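Local coordinates for protein toxin-antitoxin system toxin HepN family (Shewanella oneidensis MR-1, PDB 6M6U) that cleaves mRNA as the bacteriostatic toxin of a type VII toxin-antitoxin system and is neutralised chiefly through tri-AMPylation by its cognate antitoxin MntA, at residues Leu75-Asn79 with Asn80-Gln84; His102-Glu106 with Leu107-Ile111; Asp110-Val113 with His114-His118. One frame throughout, in Å; residues are numbered along the deposited sequence.

Interaction 1 (Leu75-Asn79 with Asn80-Gln84)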
loop_
_atom_site.group_PDB
_atom_site.type_symbol
_atom_site.label_atom_id
_atom_site.label_comp_id
_atom_site.label_asym_id
_atom_site.label_seq_id
_atom_site.Cartn_x
_atom_site.Cartn_y
_atom_site.Cartn_z
ATOM N N LEU B 75 -20.344 -39.276 6.120
ATOM C CA LEU B 75 -18.947 -39.675 6.280
ATOM C C LEU B 75 -18.795 -40.792 7.307
ATOM O O LEU B 75 -17.946 -41.675 7.149
ATOM C CB LEU B 75 -18.084 -38.475 6.670
ATOM C CG LEU B 75 -17.843 -37.411 5.589
ATOM C CD1 LEU B 75 -16.920 -36.314 6.111
ATOM C CD2 LEU B 75 -17.259 -38.032 4.324
ATOM N N LEU B 76 -19.594 -40.765 8.378
ATOM C CA LEU B 76 -19.552 -41.860 9.345
ATOM C C LEU B 76 -19.983 -43.175 8.710
ATOM O O LEU B 76 -19.447 -44.240 9.042
ATOM C CB LEU B 76 -20.437 -41.550 10.550
ATOM C CG LEU B 76 -20.095 -40.324 11.398
ATOM C CD1 LEU B 76 -21.192 -40.094 12.424
ATOM C CD2 LEU B 76 -18.746 -40.504 12.086
ATOM N N ALA B 77 -20.958 -43.122 7.797
ATOM C CA ALA B 77 -21.458 -44.343 7.172
ATOM C C ALA B 77 -20.448 -44.916 6.185
ATOM O O ALA B 77 -20.267 -46.137 6.113
ATOM C CB ALA B 77 -22.793 -44.070 6.480
ATOM N N GLN B 78 -19.782 -44.053 5.410
ATOM C CA GLN B 78 -18.765 -44.528 4.477
ATOM C C GLN B 78 -17.582 -45.164 5.193
ATOM O O GLN B 78 -16.876 -45.985 4.596
ATOM C CB GLN B 78 -18.282 -43.384 3.583
ATOM C CG GLN B 78 -19.406 -42.588 2.951
ATOM C CD GLN B 78 -18.902 -41.481 2.049
ATOM O OE1 GLN B 78 -18.376 -40.472 2.519
ATOM N NE2 GLN B 78 -19.073 -41.658 0.744
ATOM N N ASN B 79 -17.350 -44.805 6.453
ATOM C CA ASN B 79 -16.347 -45.446 7.290
ATOM C C ASN B 79 -16.916 -46.605 8.102
ATOM O O ASN B 79 -16.211 -47.153 8.957
ATOM C CB ASN B 79 -15.708 -44.410 8.216
ATOM C CG ASN B 79 -14.860 -43.400 7.462
ATOM O OD1 ASN B 79 -13.677 -43.630 7.231
ATOM N ND2 ASN B 79 -15.464 -42.280 7.072
ATOM N N ASN B 80 -18.173 -46.978 7.851
ATOM C CA ASN B 80 -18.834 -48.120 8.493
ATOM C C ASN B 80 -18.841 -48.010 10.012
ATOM O O ASN B 80 -18.738 -49.019 10.716
ATOM C CB ASN B 80 -18.205 -49.448 8.061
ATOM C CG ASN B 80 -18.680 -49.890 6.696
ATOM O OD1 ASN B 80 -17.981 -49.719 5.699
ATOM N ND2 ASN B 80 -19.884 -50.447 6.641
ATOM N N LEU B 81 -18.962 -46.791 10.532
ATOM C CA LEU B 81 -19.156 -46.607 11.963
ATOM C C LEU B 81 -20.628 -46.499 12.333
ATOM O O LEU B 81 -20.988 -46.781 13.480
ATOM C CB LEU B 81 -18.382 -45.378 12.451
ATOM C CG LEU B 81 -16.963 -45.268 11.869
ATOM C CD1 LEU B 81 -16.234 -44.043 12.416
ATOM C CD2 LEU B 81 -16.139 -46.543 12.119
ATOM N N ILE B 82 -21.482 -46.118 11.387
ATOM C CA ILE B 82 -22.921 -46.308 11.496
ATOM C C ILE B 82 -23.395 -46.975 10.216
ATOM O O ILE B 82 -22.766 -46.853 9.159
ATOM C CB ILE B 82 -23.702 -44.993 11.736
ATOM C CG1 ILE B 82 -23.451 -43.994 10.602
ATOM C CG2 ILE B 82 -23.347 -44.400 13.089
ATOM C CD1 ILE B 82 -24.276 -42.720 10.723
ATOM N N THR B 83 -24.507 -47.695 10.316
ATOM C CA THR B 83 -25.067 -48.358 9.151
ATOM C C THR B 83 -25.609 -47.325 8.171
ATOM O O THR B 83 -25.977 -46.210 8.548
ATOM C CB THR B 83 -26.179 -49.318 9.568
ATOM O OG1 THR B 83 -27.321 -48.566 9.993
ATOM C CG2 THR B 83 -25.711 -50.200 10.715
ATOM N N GLN B 84 -25.634 -47.702 6.893
ATOM C CA GLN B 84 -26.281 -46.853 5.897
ATOM C C GLN B 84 -27.748 -46.583 6.215
ATOM O O GLN B 84 -28.192 -45.440 6.007
ATOM C CB GLN B 84 -26.129 -47.474 4.501
ATOM C CG GLN B 84 -26.642 -46.591 3.378
ATOM C CD GLN B 84 -25.719 -45.423 3.098
ATOM O OE1 GLN B 84 -24.546 -45.446 3.469
ATOM N NE2 GLN B 84 -26.248 -44.390 2.448
#
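A Schellman motif ends helix 69-78, and its paired backbone bonds join Leu76 and Ala77 to Leu81 and Asn80. Leu81 N donates to Leu76 O over 3.0 Å, and the bond is fairly straight, 160° at the hydrogen. Inside this wider loop, Asn80 N reaches Ala77 O at 2.8 Å from above the carbonyl plane, not along a lone pair. Asn80 takes the C-prime place: its positive phi of 57° turns the chain back across the end of the helix. Just before it, Asn79 folds its amide back onto the last helical turn. With CG anti to its own carbonyl carbon (chi1 -68°), Asn79 ND2 donates a hydrogen bond of 2.6 Å to Leu75 O, which lies nearly in the amide plane. Asn79 N donates to the same oxygen from the opposite face, so Leu75 O is gripped twice. Beyond the turn, Ile82 closes the apolar side: its CG1 rests 3.9 Å from Leu76 CB and a little farther from Ala77 CB. Ile82 O also receives a CA-H...O contact from Ala77 CA at 3.5 Å. The CD2 methyl of Leu76 lies 4.4 Å from CD1 of Leu81, a looser touch. Leu76 continues inward onto Ala54 and Ile57 of helix 33-60, whereas Ala77 and Ile82 both meet Ser87 of helix 84-102. Thr83 then caps Leu86 N through OG1. One helix is thus closed and the next opened within a few residues, a Schellman C-cap, with the apolar contact of Leu76 and Leu81 across it, leading into an N-cap in this all-helical HEPN fold.

Interaction 2 (His102-Glu106 with Leu107-Ile111)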
loop_
_atom_site.group_PDB
_atom_site.type_symbol
_atom_site.label_atom_id
_atom_site.label_comp_id
_atom_site.label_asym_id
_atom_site.label_seq_id
_atom_site.Cartn_x
_atom_site.Cartn_y
_atom_site.Cartn_z
ATOM N N HIS B 102 -37.780 -23.878 10.841
ATOM C CA HIS B 102 -37.662 -22.722 9.956
ATOM C C HIS B 102 -38.882 -22.477 9.080
ATOM O O HIS B 102 -39.037 -21.365 8.561
ATOM C CB HIS B 102 -36.437 -22.870 9.051
ATOM C CG HIS B 102 -35.153 -23.006 9.801
ATOM N ND1 HIS B 102 -34.395 -24.158 9.785
ATOM C CD2 HIS B 102 -34.499 -22.139 10.606
ATOM C CE1 HIS B 102 -33.326 -23.990 10.542
ATOM N NE2 HIS B 102 -33.366 -22.773 11.054
ATOM N N ASP B 103 -39.743 -23.475 8.891
ATOM C CA ASP B 103 -40.876 -23.351 7.984
ATOM C C ASP B 103 -42.073 -24.114 8.559
ATOM O O ASP B 103 -42.590 -25.060 7.970
ATOM C CB ASP B 103 -40.488 -23.852 6.594
ATOM C CG ASP B 103 -41.426 -23.358 5.513
ATOM O OD1 ASP B 103 -41.996 -22.256 5.672
ATOM O OD2 ASP B 103 -41.583 -24.070 4.498
ATOM N N TYR B 104 -42.526 -23.687 9.743
ATOM C CA TYR B 104 -43.585 -24.415 10.437
ATOM C C TYR B 104 -44.878 -24.443 9.635
ATOM O O TYR B 104 -45.617 -25.433 9.688
ATOM C CB TYR B 104 -43.835 -23.802 11.815
ATOM C CG TYR B 104 -45.049 -24.369 12.521
ATOM C CD1 TYR B 104 -44.985 -25.589 13.185
ATOM C CD2 TYR B 104 -46.260 -23.683 12.527
ATOM C CE1 TYR B 104 -46.096 -26.115 13.834
ATOM C CE2 TYR B 104 -47.374 -24.200 13.172
ATOM C CZ TYR B 104 -47.285 -25.415 13.824
ATOM O OH TYR B 104 -48.388 -25.932 14.465
ATOM N N GLN B 105 -45.166 -23.376 8.886
ATOM C CA GLN B 105 -46.417 -23.322 8.137
ATOM C C GLN B 105 -46.502 -24.434 7.100
ATOM O O GLN B 105 -47.606 -24.844 6.723
ATOM C CB GLN B 105 -46.568 -21.954 7.472
ATOM C CG GLN B 105 -46.823 -20.815 8.451
ATOM C CD GLN B 105 -48.247 -20.802 8.979
ATOM O OE1 GLN B 105 -49.198 -20.564 8.231
ATOM N NE2 GLN B 105 -48.402 -21.062 10.273
ATOM N N GLU B 106 -45.361 -24.936 6.630
ATOM C CA GLU B 106 -45.336 -26.073 5.718
ATOM C C GLU B 106 -45.121 -27.400 6.430
ATOM O O GLU B 106 -45.114 -28.446 5.771
ATOM C CB GLU B 106 -44.252 -25.880 4.655
ATOM C CG GLU B 106 -44.598 -24.842 3.606
ATOM C CD GLU B 106 -46.060 -24.891 3.208
ATOM O OE1 GLU B 106 -46.764 -23.880 3.416
ATOM O OE2 GLU B 106 -46.506 -25.942 2.697
ATOM N N LEU B 107 -44.945 -27.389 7.747
ATOM C CA LEU B 107 -44.738 -28.627 8.479
ATOM C C LEU B 107 -45.997 -29.478 8.447
ATOM O O LEU B 107 -47.109 -28.985 8.664
ATOM C CB LEU B 107 -44.344 -28.338 9.926
ATOM C CG LEU B 107 -44.073 -29.564 10.803
ATOM C CD1 LEU B 107 -42.935 -30.389 10.228
ATOM C CD2 LEU B 107 -43.771 -29.146 12.236
ATOM N N ASN B 108 -45.819 -30.763 8.157
ATOM C CA ASN B 108 -46.897 -31.734 8.291
ATOM C C ASN B 108 -46.800 -32.328 9.689
ATOM O O ASN B 108 -45.914 -33.142 9.969
ATOM C CB ASN B 108 -46.812 -32.814 7.218
ATOM C CG ASN B 108 -48.073 -33.650 7.145
ATOM O OD1 ASN B 108 -48.186 -34.685 7.804
ATOM N ND2 ASN B 108 -49.040 -33.194 6.356
ATOM N N LEU B 109 -47.717 -31.916 10.565
ATOM C CA LEU B 109 -47.630 -32.280 11.972
ATOM C C LEU B 109 -47.719 -33.784 12.196
ATOM O O LEU B 109 -47.332 -34.262 13.268
ATOM C CB LEU B 109 -48.731 -31.564 12.753
ATOM C CG LEU B 109 -48.349 -31.014 14.123
ATOM C CD1 LEU B 109 -47.004 -30.300 14.066
ATOM C CD2 LEU B 109 -49.437 -30.075 14.599
ATOM N N ASP B 110 -48.207 -34.545 11.209
ATOM C CA ASP B 110 -48.346 -35.986 11.383
ATOM C C ASP B 110 -47.015 -36.720 11.262
ATOM O O ASP B 110 -46.844 -37.783 11.871
ATOM C CB ASP B 110 -49.343 -36.548 10.369
ATOM C CG ASP B 110 -50.780 -36.194 10.708
ATOM O OD1 ASP B 110 -51.135 -36.228 11.908
ATOM O OD2 ASP B 110 -51.557 -35.888 9.779
ATOM N N ILE B 111 -46.066 -36.188 10.486
ATOM C CA ILE B 111 -44.745 -36.811 10.418
ATOM C C ILE B 111 -43.992 -36.598 11.724
ATOM O O ILE B 111 -43.247 -37.473 12.178
ATOM C CB ILE B 111 -43.946 -36.284 9.211
ATOM C CG1 ILE B 111 -44.855 -36.119 7.984
ATOM C CG2 ILE B 111 -42.797 -37.234 8.899
ATOM C CD1 ILE B 111 -44.119 -35.648 6.734
#
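The ring of Tyr104 is met obliquely by Leu107 and Leu109. Leu107 supplies the closer touch: its CD2 methyl lies 3.9 Å from Tyr104 CD1, the side chains crossing at a slant. Farther along the ring, Leu109 CD1 comes to 4.3 Å from Tyr104 CE1. CG of Tyr104, anti to the backbone N (chi1 172°), brings the ring back toward Leu107 although the CA-CB bond points away, and the OH of Tyr104 is hydrogen-bonded to Gln36 of helix 33-60. Leu107 N donates to Tyr104 O at 2.8 Å, approaching from above the carbonyl plane, while Leu107 CB sits 3.2 Å from the same oxygen. Backbone and side chain of Leu107 therefore both bear on Tyr104. This turn carries the end of the RX(4)HXY motif of HEPN ribonucleases, in which His102 is probably an active-site residue and Tyr104 is the tyrosine that MntA modifies with three AMP units; the ring is unmodified here. Arg45 of the second subunit packs on Tyr104, and Glu48 of that subunit makes a weak hydrogen bond with His102 NE2, which places the motif at the interface between subunits. Leu107 also reaches inward to Ile40 of helix 33-60 and Leu96 of helix 84-102. Asn108 then starts helix 109-118 as N-cap, its OD1 accepting a weak bond from Asp110 N at 3.4 Å.

Interaction 3 (Asp110-Val113 with His114-His118)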
loop_
_atom_site.group_PDB
_atom_site.type_symbol
_atom_site.label_atom_id
_atom_site.label_comp_id
_atom_site.label_asym_id
_atom_site.label_seq_id
_atom_site.Cartn_x
_atom_site.Cartn_y
_atom_site.Cartn_z
ATOM N N ASP B 110 -48.207 -34.545 11.209
ATOM C CA ASP B 110 -48.346 -35.986 11.383
ATOM C C ASP B 110 -47.015 -36.720 11.262
ATOM O O ASP B 110 -46.844 -37.783 11.871
ATOM C CB ASP B 110 -49.343 -36.548 10.369
ATOM C CG ASP B 110 -50.780 -36.194 10.708
ATOM O OD1 ASP B 110 -51.135 -36.228 11.908
ATOM O OD2 ASP B 110 -51.557 -35.888 9.779
ATOM N N ILE B 111 -46.066 -36.188 10.486
ATOM C CA ILE B 111 -44.745 -36.811 10.418
ATOM C C ILE B 111 -43.992 -36.598 11.724
ATOM O O ILE B 111 -43.247 -37.473 12.178
ATOM C CB ILE B 111 -43.946 -36.284 9.211
ATOM C CG1 ILE B 111 -44.855 -36.119 7.984
ATOM C CG2 ILE B 111 -42.797 -37.234 8.899
ATOM C CD1 ILE B 111 -44.119 -35.648 6.734
ATOM N N VAL B 112 -44.187 -35.438 12.359
ATOM C CA VAL B 112 -43.626 -35.224 13.692
ATOM C C VAL B 112 -44.187 -36.243 14.672
ATOM O O VAL B 112 -43.446 -36.833 15.468
ATOM C CB VAL B 112 -43.889 -33.781 14.164
ATOM C CG1 VAL B 112 -43.419 -33.598 15.603
ATOM C CG2 VAL B 112 -43.194 -32.778 13.247
ATOM N N VAL B 113 -45.503 -36.477 14.624
ATOM C CA VAL B 113 -46.109 -37.479 15.497
ATOM C C VAL B 113 -45.580 -38.868 15.162
ATOM O O VAL B 113 -45.249 -39.655 16.059
ATOM C CB VAL B 113 -47.646 -37.412 15.407
ATOM C CG1 VAL B 113 -48.270 -38.751 15.780
ATOM C CG2 VAL B 113 -48.179 -36.311 16.311
ATOM N N HIS B 114 -45.481 -39.190 13.869
ATOM C CA HIS B 114 -44.928 -40.483 13.477
ATOM C C HIS B 114 -43.488 -40.631 13.954
ATOM O O HIS B 114 -43.062 -41.729 14.331
ATOM C CB HIS B 114 -45.017 -40.659 11.960
ATOM C CG HIS B 114 -44.770 -42.064 11.497
ATOM N ND1 HIS B 114 -43.688 -42.413 10.717
ATOM C CD2 HIS B 114 -45.469 -43.207 11.703
ATOM C CE1 HIS B 114 -43.730 -43.710 10.464
ATOM N NE2 HIS B 114 -44.800 -44.214 11.051
ATOM N N VAL B 115 -42.726 -39.533 13.958
ATOM C CA VAL B 115 -41.365 -39.578 14.482
ATOM C C VAL B 115 -41.380 -39.761 15.995
ATOM O O VAL B 115 -40.627 -40.575 16.541
ATOM C CB VAL B 115 -40.588 -38.314 14.065
ATOM C CG1 VAL B 115 -39.296 -38.191 14.858
ATOM C CG2 VAL B 115 -40.288 -38.347 12.572
ATOM N N VAL B 116 -42.243 -39.017 16.696
ATOM C CA VAL B 116 -42.332 -39.144 18.150
ATOM C C VAL B 116 -42.692 -40.569 18.555
ATOM O O VAL B 116 -42.202 -41.080 19.570
ATOM C CB VAL B 116 -43.349 -38.127 18.711
ATOM C CG1 VAL B 116 -43.633 -38.397 20.186
ATOM C CG2 VAL B 116 -42.838 -36.709 18.521
ATOM N N GLN B 117 -43.530 -41.238 17.765
ATOM C CA GLN B 117 -43.978 -42.584 18.097
ATOM C C GLN B 117 -43.001 -43.670 17.668
ATOM O O GLN B 117 -42.864 -44.677 18.371
ATOM C CB GLN B 117 -45.341 -42.860 17.453
ATOM C CG GLN B 117 -46.460 -41.948 17.921
ATOM C CD GLN B 117 -47.780 -42.249 17.232
ATOM O OE1 GLN B 117 -47.865 -42.263 16.002
ATOM N NE2 GLN B 117 -48.819 -42.491 18.023
ATOM N N HIS B 118 -42.313 -43.499 16.537
ATOM C CA HIS B 118 -41.604 -44.608 15.916
ATOM C C HIS B 118 -40.137 -44.363 15.599
ATOM O O HIS B 118 -39.443 -45.325 15.248
ATOM C CB HIS B 118 -42.310 -45.028 14.616
ATOM C CG HIS B 118 -43.704 -45.528 14.822
ATOM N ND1 HIS B 118 -44.781 -45.046 14.109
ATOM C CD2 HIS B 118 -44.198 -46.468 15.662
ATOM C CE1 HIS B 118 -45.880 -45.666 14.503
ATOM N NE2 HIS B 118 -45.553 -46.534 15.444
#
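Val112 and Val116, one turn apart on helix 109-118, meet through their methyls on its inner side, CG1 of Val112 lying 4.3 Å from CG2 of Val116. Closer contacts there run from methyl to backbone. Val116 CG2 sits 3.1 Å from Val112 O, and Val115 CG2 stands at the same distance, 3.1 Å, from Ile111 O. In both valines CG2 lies anti to the residue's own carbonyl carbon and beside its N, which brings that methyl back over the preceding turn. Those two carbonyls are also acceptors of regular alpha-helical bonds, with Val116 N 2.8 Å from Val112 O and Val115 N bonded to Ile111 O. Flanking bonds join His114 N to Asp110 O and Gln117 N to Val113 O, so four successive i-to-i+4 bonds cross this part of the helix.

At the margin of the packed side, partly covered by Tyr23, Val113 and Gln117 run side by side, pointing the same way: Gln117 OE1 approaches Val113 CG1 to 3.5 Å, and Gln117 CG comes to 3.2 Å from Val113 O. The glutamine chain stays extended beyond CG (chi2 179°), so the amide is carried out alongside the valine. The loose, solvent side is that of Asp110, Ile111 and His114, where the side chain of Ile111 points away from 114-118. At the C-terminal end, Gln117 CB lies over the centre of one face of the His118 ring, 3.9 Å above its plane, while His114 CG is at the edge of that ring. His114 also meets the ring of His119, their planes at about 50°.

The buried valines fit between neighbouring helices: Val116 packs on Ile19 and Tyr23 of helix 3-23, Val115 on Met93 and Leu96 of helix 84-102, and Val112 on Phe29 of the loop between helices 3-23 and 33-60.

From the N terminus, interaction 1 comes first, closing the short turn between helices 69-78 and 84-102. Helix 84-102 then carries the chain across the molecule to interaction 2, whose centre lies about 29 Å from that of interaction 1, on the opposite side of the chain's centre. Interaction 2 rounds the bend from helix 84-102 into helix 109-118. Interaction 3 begins before it ends: they share Asp110 and Ile111, and Leu107 CD2 packs 3.8 Å from Val112 CG2. Interaction 1 is in series with the other two, while interactions 2 and 3 overlap; none nests inside another. Together they join helices 33-60 and 84-102 at both ends, with interaction 3 adding helix 3-23.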